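Surface layer protein (Geobacillus stearothermophilus, PDB 2RA1) forms part of the bacterial cell-surface S-layer, its N-terminal region being an elongated, coiled-coil and Ig-like piece that probably helps anchor the layer to cell-wall sugars. Local coordinates at residues K121-Y126 / Y169-A174. Sequence-based numbering, arbitrary orientation.
Sequences KAEELY and YDITVA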
ATOM      1  N   LYS A 121      15.390  14.607   4.865  1.00 41.87           N
ATOM      2  CA  LYS A 121      15.267  15.953   4.338  1.00 40.53           C
ATOM      3  C   LYS A 121      14.102  16.011   3.348  1.00 32.85           C
ATOM      4  O   LYS A 121      13.371  16.998   3.297  1.00 28.39           O
ATOM      5  CB  LYS A 121      16.590  16.425   3.716  1.00 44.84           C
ATOM      6  CG  LYS A 121      16.505  17.747   2.986  1.00 59.20           C
ATOM      7  CD  LYS A 121      17.872  18.437   2.894  1.00 74.08           C
ATOM      8  CE  LYS A 121      17.760  19.833   2.263  1.00 80.38           C
ATOM      9  NZ  LYS A 121      18.911  20.723   2.610  1.00 83.21           N
ATOM     10  N   ALA A 122      13.909  14.938   2.588  1.00 26.10           N
ATOM     11  CA  ALA A 122      12.822  14.900   1.616  1.00 23.39           C
ATOM     12  C   ALA A 122      11.490  14.861   2.328  1.00 29.87           C
ATOM     13  O   ALA A 122      10.504  15.452   1.882  1.00 42.89           O
ATOM     14  CB  ALA A 122      12.950  13.713   0.714  1.00 19.72           C
ATOM     15  N   GLU A 123      11.459  14.175   3.452  1.00 27.74           N
ATOM     16  CA  GLU A 123      10.222  14.059   4.211  1.00 31.74           C
ATOM     17  C   GLU A 123       9.818  15.436   4.741  1.00 29.43           C
ATOM     18  O   GLU A 123       8.662  15.833   4.646  1.00 28.03           O
ATOM     19  CB  GLU A 123      10.397  13.049   5.348  1.00 16.44           C
ATOM     20  CG  GLU A 123       9.205  12.957   6.259  1.00 43.09           C
ATOM     21  CD  GLU A 123       9.101  11.612   6.974  1.00 49.75           C
ATOM     22  OE1 GLU A 123       8.014  11.356   7.541  1.00 48.99           O
ATOM     23  OE2 GLU A 123      10.096  10.832   6.966  1.00 45.85           O
ATOM     24  N   GLU A 124      10.786  16.173   5.273  1.00 29.12           N
ATOM     25  CA  GLU A 124      10.514  17.489   5.828  1.00 32.54           C
ATOM     26  C   GLU A 124       9.963  18.424   4.758  1.00 26.79           C
ATOM     27  O   GLU A 124       8.886  19.004   4.903  1.00 33.40           O
ATOM     28  CB  GLU A 124      11.785  18.075   6.435  1.00 39.15           C
ATOM     29  CG  GLU A 124      11.536  19.310   7.266  1.00 50.85           C
ATOM     30  CD  GLU A 124      12.671  19.620   8.220  1.00 60.84           C
ATOM     31  OE1 GLU A 124      12.874  20.827   8.510  1.00 62.30           O
ATOM     32  OE2 GLU A 124      13.350  18.664   8.680  1.00 58.14           O
ATOM     33  N   LEU A 125      10.703  18.538   3.666  1.00 26.23           N
ATOM     34  CA  LEU A 125      10.313  19.386   2.553  1.00 29.17           C
ATOM     35  C   LEU A 125       8.969  18.997   1.914  1.00 26.43           C
ATOM     36  O   LEU A 125       8.260  19.846   1.400  1.00 35.67           O
ATOM     37  CB  LEU A 125      11.414  19.386   1.499  1.00 29.65           C
ATOM     38  CG  LEU A 125      12.648  20.213   1.845  1.00 38.76           C
ATOM     39  CD1 LEU A 125      13.858  19.780   0.979  1.00 40.29           C
ATOM     40  CD2 LEU A 125      12.334  21.698   1.656  1.00 31.02           C
ATOM     41  N   TYR A 126       8.635  17.716   1.943  1.00 25.38           N
ATOM     42  CA  TYR A 126       7.382  17.251   1.382  1.00 24.52           C
ATOM     43  C   TYR A 126       6.245  17.836   2.207  1.00 27.25           C
ATOM     44  O   TYR A 126       5.205  18.217   1.667  1.00 25.98           O
ATOM     45  CB  TYR A 126       7.315  15.711   1.414  1.00 23.12           C
ATOM     46  CG  TYR A 126       5.943  15.141   1.117  1.00 22.15           C
ATOM     47  CD1 TYR A 126       5.579  14.810  -0.173  1.00 18.47           C
ATOM     48  CD2 TYR A 126       5.010  14.949   2.123  1.00 23.10           C
ATOM     49  CE1 TYR A 126       4.345  14.285  -0.457  1.00 15.78           C
ATOM     50  CE2 TYR A 126       3.743  14.435   1.844  1.00 22.81           C
ATOM     51  CZ  TYR A 126       3.420  14.100   0.549  1.00 26.72           C
ATOM     52  OH  TYR A 126       2.168  13.584   0.235  1.00 28.58           O
ATOM     53  N   TYR A 169       3.853   8.150  -1.738  1.00 21.44           N
ATOM     54  CA  TYR A 169       4.045   6.784  -1.277  1.00 22.56           C
ATOM     55  C   TYR A 169       5.291   6.696  -0.422  1.00 28.86           C
ATOM     56  O   TYR A 169       5.261   6.101   0.665  1.00 24.38           O
ATOM     57  CB  TYR A 169       4.112   5.817  -2.454  1.00 17.13           C
ATOM     58  CG  TYR A 169       2.804   5.727  -3.209  1.00 20.54           C
ATOM     59  CD1 TYR A 169       2.642   6.355  -4.432  1.00 22.20           C
ATOM     60  CD2 TYR A 169       1.728   5.004  -2.701  1.00 27.36           C
ATOM     61  CE1 TYR A 169       1.444   6.274  -5.135  1.00 24.94           C
ATOM     62  CE2 TYR A 169       0.518   4.929  -3.395  1.00 34.95           C
ATOM     63  CZ  TYR A 169       0.386   5.568  -4.612  1.00 33.57           C
ATOM     64  OH  TYR A 169      -0.791   5.498  -5.313  1.00 35.94           O
ATOM     65  N   ASP A 170       6.380   7.305  -0.896  1.00 28.17           N
ATOM     66  CA  ASP A 170       7.652   7.267  -0.163  1.00 29.86           C
ATOM     67  C   ASP A 170       7.458   7.799   1.263  1.00 29.88           C
ATOM     68  O   ASP A 170       7.898   7.197   2.241  1.00 32.73           O
ATOM     69  CB  ASP A 170       8.737   8.113  -0.861  1.00 30.27           C
ATOM     70  CG  ASP A 170       9.065   7.631  -2.277  1.00 35.78           C
ATOM     71  OD1 ASP A 170       8.265   6.882  -2.863  1.00 35.92           O
ATOM     72  OD2 ASP A 170      10.124   8.023  -2.816  1.00 36.10           O
ATOM     73  N   ILE A 171       6.798   8.943   1.382  1.00 24.54           N
ATOM     74  CA  ILE A 171       6.686   9.576   2.688  1.00 30.17           C
ATOM     75  C   ILE A 171       5.702   8.809   3.573  1.00 27.72           C
ATOM     76  O   ILE A 171       5.919   8.663   4.776  1.00 28.92           O
ATOM     77  CB  ILE A 171       6.354  11.096   2.588  1.00 23.02           C
ATOM     78  CG1 ILE A 171       7.631  11.896   2.394  1.00 28.52           C
ATOM     79  CG2 ILE A 171       5.680  11.607   3.852  1.00 22.94           C
ATOM     80  CD1 ILE A 171       8.127  11.969   0.959  1.00 30.52           C
ATOM     81  N   THR A 172       4.644   8.285   2.971  1.00 26.77           N
ATOM     82  CA  THR A 172       3.699   7.506   3.757  1.00 28.74           C
ATOM     83  C   THR A 172       4.381   6.268   4.334  1.00 26.05           C
ATOM     84  O   THR A 172       4.250   6.001   5.526  1.00 34.90           O
ATOM     85  CB  THR A 172       2.422   7.106   2.967  1.00 26.13           C
ATOM     86  OG1 THR A 172       1.902   8.244   2.267  1.00 20.01           O
ATOM     87  CG2 THR A 172       1.355   6.549   3.911  1.00 18.51           C
ATOM     88  N   VAL A 173       5.124   5.511   3.529  1.00 28.89           N
ATOM     89  CA  VAL A 173       5.674   4.283   4.123  1.00 32.97           C
ATOM     90  C   VAL A 173       6.737   4.591   5.174  1.00 32.86           C
ATOM     91  O   VAL A 173       6.838   3.872   6.158  1.00 36.30           O
ATOM     92  CB  VAL A 173       6.083   3.107   3.122  1.00 35.21           C
ATOM     93  CG1 VAL A 173       5.472   3.273   1.745  1.00 30.94           C
ATOM     94  CG2 VAL A 173       7.595   2.901   3.037  1.00 37.77           C
ATOM     95  N   ALA A 174       7.500   5.663   5.001  1.00 31.26           N
ATOM     96  CA  ALA A 174       8.479   6.016   6.026  1.00 33.75           C
ATOM     97  C   ALA A 174       7.781   6.369   7.327  1.00 31.25           C
ATOM     98  O   ALA A 174       8.263   6.052   8.412  1.00 35.99           O
ATOM     99  CB  ALA A 174       9.392   7.176   5.571  1.00 21.33           C
TER
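Ile171 lies against one face of the Tyr126 ring, and this apolar pair makes the main junction between the two helices. The CB of Ile171 stands 4.3 Å from the centroid of the Tyr126 ring, only 16° off the ring normal, a CH-pi contact over the face. Both branches of the isoleucine share the aromatic surface: CG2 reaches the rim at CD2 of Tyr126 (3.8 Å), whereas Ile171 CD1 sits 3.9 Å from Tyr126 CG, near the root of the ring. On the tyrosine side, CG is anti to the backbone N (chi1 168°), which carries the ring across to Ile171. Were Tyr126 replaced by an alanine, Ile171 would probably lose the aromatic face it lies on, and a gap would be likely to open between the helices. Ile171 also packs on main chain, its CG1 approaching CA of Glu123 at 3.8 Å.

The axes of segments 121-126 and 169-174 approach to 10.2 Å and cross steeply, at -110°. The contact lies where helix 168-185, in the spectrin-like repeat region, crosses helix 119-135 within the elongated helical part of the chain. Ala122 also touches Leu110 of helix 89-115 and Phe210, while Leu214 of helix 211-228 packs on Ala174.

A salt bridge adds a polar tie between the helices. Glu123, extended beyond CG, runs past Ile171 and brings OE2 to 4.0 Å from CB of Ala174, a van der Waals approach; the same OE2 pairs with NH2 of Arg178, one turn further along helix 168-185. No hydrogen bond links 121-126 directly to 169-174.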